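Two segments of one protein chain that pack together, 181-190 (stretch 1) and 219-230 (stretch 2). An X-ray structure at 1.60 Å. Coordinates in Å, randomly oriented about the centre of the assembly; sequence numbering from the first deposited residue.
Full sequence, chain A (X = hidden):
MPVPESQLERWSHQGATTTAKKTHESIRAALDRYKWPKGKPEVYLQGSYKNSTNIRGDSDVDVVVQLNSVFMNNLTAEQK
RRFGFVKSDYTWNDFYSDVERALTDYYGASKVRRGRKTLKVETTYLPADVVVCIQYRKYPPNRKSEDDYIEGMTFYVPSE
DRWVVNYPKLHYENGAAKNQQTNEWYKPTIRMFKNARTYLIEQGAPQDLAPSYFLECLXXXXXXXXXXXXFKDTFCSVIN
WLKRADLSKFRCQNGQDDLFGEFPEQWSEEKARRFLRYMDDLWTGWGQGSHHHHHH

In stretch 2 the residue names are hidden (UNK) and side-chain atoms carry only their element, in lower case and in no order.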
# COMPACT_ATOMS: atom_id res chain seq x y z
N GLN A 181 -7.72 -17.39 -2.64
CA GLN A 181 -7.18 -18.57 -3.29
C GLN A 181 -6.15 -19.32 -2.45
O GLN A 181 -5.83 -20.47 -2.77
CB GLN A 181 -6.59 -18.16 -4.63
CG GLN A 181 -7.67 -17.74 -5.61
CD GLN A 181 -8.03 -18.89 -6.50
OE1 GLN A 181 -7.41 -19.08 -7.54
NE2 GLN A 181 -9.01 -19.69 -6.08
N THR A 182 -5.65 -18.71 -1.38
CA THR A 182 -4.77 -19.38 -0.43
C THR A 182 -5.51 -19.81 0.83
O THR A 182 -4.88 -19.96 1.87
CB THR A 182 -3.61 -18.47 -0.03
OG1 THR A 182 -4.13 -17.23 0.47
CG2 THR A 182 -2.70 -18.19 -1.22
N ASN A 183 -6.83 -20.00 0.75
CA ASN A 183 -7.64 -20.35 1.91
C ASN A 183 -7.35 -19.44 3.09
O ASN A 183 -7.27 -19.87 4.24
CB ASN A 183 -7.45 -21.82 2.29
CG ASN A 183 -7.96 -22.75 1.20
OD1 ASN A 183 -7.18 -23.27 0.39
ND2 ASN A 183 -9.27 -22.94 1.15
N GLU A 184 -7.18 -18.15 2.79
CA GLU A 184 -7.08 -17.06 3.75
C GLU A 184 -5.76 -17.06 4.51
O GLU A 184 -5.65 -16.46 5.58
CB GLU A 184 -8.29 -17.06 4.70
CG GLU A 184 -9.59 -16.91 3.92
CD GLU A 184 -10.84 -16.95 4.78
OE1 GLU A 184 -11.19 -18.04 5.28
OE2 GLU A 184 -11.47 -15.89 4.94
N TRP A 185 -4.72 -17.68 3.94
CA TRP A 185 -3.40 -17.67 4.54
C TRP A 185 -2.53 -16.51 4.10
O TRP A 185 -1.55 -16.20 4.78
CB TRP A 185 -2.66 -18.97 4.22
CG TRP A 185 -3.05 -20.11 5.12
CD1 TRP A 185 -4.12 -20.95 4.98
CD2 TRP A 185 -2.38 -20.52 6.32
NE1 TRP A 185 -4.14 -21.87 6.01
CE2 TRP A 185 -3.08 -21.62 6.84
CE3 TRP A 185 -1.24 -20.07 6.99
CZ2 TRP A 185 -2.70 -22.27 8.01
CZ3 TRP A 185 -0.85 -20.72 8.15
CH2 TRP A 185 -1.57 -21.81 8.64
N TYR A 186 -2.85 -15.87 2.97
CA TYR A 186 -1.96 -14.85 2.43
C TYR A 186 -1.80 -13.66 3.39
O TYR A 186 -0.68 -13.26 3.71
CB TYR A 186 -2.46 -14.39 1.06
CG TYR A 186 -1.65 -13.27 0.43
CD1 TYR A 186 -0.27 -13.40 0.26
CD2 TYR A 186 -2.26 -12.10 -0.02
CE1 TYR A 186 0.47 -12.39 -0.32
CE2 TYR A 186 -1.53 -11.08 -0.60
CZ TYR A 186 -0.15 -11.24 -0.75
OH TYR A 186 0.57 -10.22 -1.32
N LYS A 187 -2.91 -13.11 3.88
CA LYS A 187 -2.77 -11.92 4.72
C LYS A 187 -2.15 -12.24 6.07
O LYS A 187 -1.28 -11.50 6.53
CB LYS A 187 -4.12 -11.21 4.88
CG LYS A 187 -4.71 -10.75 3.56
CD LYS A 187 -3.76 -9.86 2.79
CE LYS A 187 -4.43 -9.35 1.52
NZ LYS A 187 -5.68 -8.58 1.81
N PRO A 188 -2.54 -13.33 6.76
CA PRO A 188 -1.80 -13.68 7.99
C PRO A 188 -0.32 -13.89 7.75
O PRO A 188 0.49 -13.58 8.63
CB PRO A 188 -2.48 -14.98 8.46
CG PRO A 188 -3.88 -14.91 7.88
CD PRO A 188 -3.70 -14.21 6.55
N THR A 189 0.05 -14.41 6.58
CA THR A 189 1.47 -14.62 6.30
C THR A 189 2.20 -13.29 6.14
O THR A 189 3.31 -13.13 6.64
CB THR A 189 1.63 -15.50 5.05
OG1 THR A 189 1.07 -16.80 5.33
CG2 THR A 189 3.11 -15.68 4.71
N ILE A 190 1.58 -12.33 5.45
CA ILE A 190 2.17 -10.99 5.37
C ILE A 190 2.40 -10.44 6.76
O ILE A 190 3.47 -9.90 7.07
CB ILE A 190 1.27 -10.05 4.56
CG1 ILE A 190 1.26 -10.44 3.08
CG2 ILE A 190 1.74 -8.61 4.72
CD1 ILE A 190 0.21 -9.65 2.30
N UNK A 219 5.78 -10.71 -1.41
CA UNK A 219 5.03 -11.92 -1.10
C UNK A 219 3.93 -12.20 -2.11
O UNK A 219 3.58 -13.37 -2.34
c UNK A 219 4.44 -11.80 0.31
c UNK A 219 6.29 -13.08 1.51
c UNK A 219 5.53 -11.75 1.39
c UNK A 219 4.95 -11.34 2.75
N UNK A 220 3.39 -11.15 -2.74
CA UNK A 220 2.37 -11.36 -3.75
C UNK A 220 2.88 -12.23 -4.90
O UNK A 220 2.10 -12.97 -5.52
c UNK A 220 1.08 -10.07 -6.66
c UNK A 220 0.07 -10.23 -7.60
o UNK A 220 -2.21 -10.64 -8.12
c UNK A 220 -1.21 -10.48 -7.19
c UNK A 220 -0.51 -10.42 -4.92
c UNK A 220 -1.51 -10.58 -5.85
c UNK A 220 0.80 -10.16 -5.31
c UNK A 220 1.89 -10.01 -4.29
N UNK A 221 4.17 -12.17 -5.17
CA UNK A 221 4.75 -12.92 -6.28
C UNK A 221 5.00 -14.38 -5.97
O UNK A 221 5.35 -15.14 -6.90
o UNK A 221 5.70 -11.15 -8.77
c UNK A 221 5.81 -11.03 -7.56
c UNK A 221 6.05 -12.25 -6.71
n UNK A 221 5.68 -9.86 -6.93
N UNK A 222 4.81 -14.80 -4.73
CA UNK A 222 5.09 -16.18 -4.32
C UNK A 222 3.91 -17.06 -4.72
O UNK A 222 2.76 -16.66 -4.49
c UNK A 222 5.58 -17.67 -2.36
c UNK A 222 6.51 -15.34 -2.43
c UNK A 222 5.34 -16.23 -2.82
N UNK A 223 4.14 -18.25 -5.29
CA UNK A 223 3.02 -19.11 -5.68
C UNK A 223 2.09 -19.41 -4.51
O UNK A 223 2.52 -19.52 -3.36
c UNK A 223 5.06 -19.94 -6.63
c UNK A 223 3.71 -20.39 -6.17
c UNK A 223 5.44 -18.84 -5.65
N UNK A 224 0.79 -19.53 -4.83
CA UNK A 224 -0.22 -19.75 -3.78
C UNK A 224 0.06 -21.02 -2.98
O UNK A 224 -0.29 -21.09 -1.80
c UNK A 224 -1.62 -19.82 -4.40
o UNK A 224 -1.46 -17.46 -4.62
o UNK A 224 -3.10 -18.47 -5.69
c UNK A 224 -2.09 -18.49 -4.94
N UNK A 225 0.70 -22.02 -3.61
CA UNK A 225 0.98 -23.30 -2.96
C UNK A 225 1.89 -23.16 -1.75
O UNK A 225 1.93 -24.07 -0.91
o UNK A 225 2.72 -23.62 -4.63
c UNK A 225 1.62 -24.25 -3.96
N UNK A 226 2.63 -22.05 -1.63
CA UNK A 226 3.53 -21.88 -0.49
C UNK A 226 2.82 -21.42 0.77
O UNK A 226 3.41 -21.47 1.86
c UNK A 226 5.93 -22.62 -2.15
n UNK A 226 7.15 -24.33 -3.42
c UNK A 226 4.64 -20.88 -0.86
c UNK A 226 5.36 -21.22 -2.18
c UNK A 226 6.62 -22.95 -3.46
N UNK A 227 1.56 -21.00 0.67
CA UNK A 227 0.84 -20.44 1.80
C UNK A 227 -0.15 -21.48 2.32
O UNK A 227 -1.10 -21.83 1.62
c UNK A 227 2.57 -16.01 -0.10
c UNK A 227 2.22 -16.05 1.23
c UNK A 227 1.31 -18.02 -0.48
c UNK A 227 0.08 -19.17 1.39
c UNK A 227 2.12 -17.00 -0.96
c UNK A 227 1.41 -17.06 1.70
c UNK A 227 0.96 -18.07 0.86
N UNK A 228 0.05 -21.95 3.54
CA UNK A 228 -0.93 -22.86 4.10
C UNK A 228 -0.29 -23.90 5.00
O UNK A 228 0.92 -23.94 5.20
N UNK A 229 -1.15 -24.75 5.56
CA UNK A 229 -0.71 -25.83 6.42
C UNK A 229 -0.43 -25.39 7.85
O UNK A 229 -1.27 -25.56 8.75
N UNK A 230 0.76 -24.85 8.07
CA UNK A 230 1.13 -24.26 9.34
C UNK A 230 1.94 -23.01 9.06
O UNK A 230 2.43 -22.82 7.94
c UNK A 230 1.25 -26.53 10.46
o UNK A 230 3.23 -25.47 9.58
c UNK A 230 1.97 -25.21 10.22
O HOH W 1 -3.71 -22.82 1.76

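Position 219 carries four side-chain carbons, forked at the second, and no polar atom. One branch tip lies 3.8 Å from Ile-190 CG1, and CB is 4.1 Å from Tyr-186 CE1. This is Leu-219, an apolar chain set against the helix that holds Tyr-186 and Ile-190.

Position 220 has one carbon leading to a six-carbon ring that bears an oxygen. Its CA sits 3.2 Å from Tyr-186 OH, and the same hydroxyl lies at the edge of the ring. This is Tyr-220. No hydrogen bond joins the two residues; the Tyr-186 hydroxyl is bonded elsewhere in the structure.

Position 221 shows two carbons, the second carrying one oxygen and one nitrogen. It points away from stretch 1 and is Asn-221. At 222 a single carbon carries two more; although its CA-to-CB bond points toward stretch 1, it makes no contact. It is Val-222, and its N donates to Leu-219 O at 3.0 Å. Three carbons close onto the backbone nitrogen at 223, the mark of Pro-223.

Position 224 has two carbons, the second holding two oxygens, one 3.7 Å from Thr-182 CG2 and the other 3.7 Å from Gln-181 CB. Asn would match in shape, but the elements give Asp-224. One carbon and one oxygen at 225, directed away, make Ser-225. Four carbons in a row ending in nitrogen at 226 make Lys-226, whose end leads away.

Position 227 is one carbon and an unsubstituted six-carbon ring, with 96 Å² covered, the most of any residue here. Its CB is 3.9 Å from both Thr-182 CG2 and Trp-185 CB, and Thr-189 CG2 meets the ring edge. This is Phe-227.

Position 228 has no side chain; its CA lies 3.5 Å from Trp-185 CD2, over the indole face. At phi 146° and psi 179° a CB would jam against the preceding carbonyl, so Gly-228 fits. Position 229, also bare, brings its O to 3.7 Å from Trp-185 CZ2; its positive phi favours glycine, and it is Gly-229. At 230 one carbon carries an oxygen and a carbon, and the CA rests 3.7 Å from Trp-185 CH2. This is Thr-230, which caps the following helix.

The contact works by shape, with no direct hydrogen bond between the stretches. Tyr-186 drives its edge into the face of Phe-227, planes at 86°, while Trp-185 offers a face to the bare Gly-228 backbone. One water bridges the stretches, its O within hydrogen-bonding distance of Thr-182 O (3.1 Å) and Phe-227 O (2.8 Å).

Stretch 2 219-230: LYNVPDSKFGGT
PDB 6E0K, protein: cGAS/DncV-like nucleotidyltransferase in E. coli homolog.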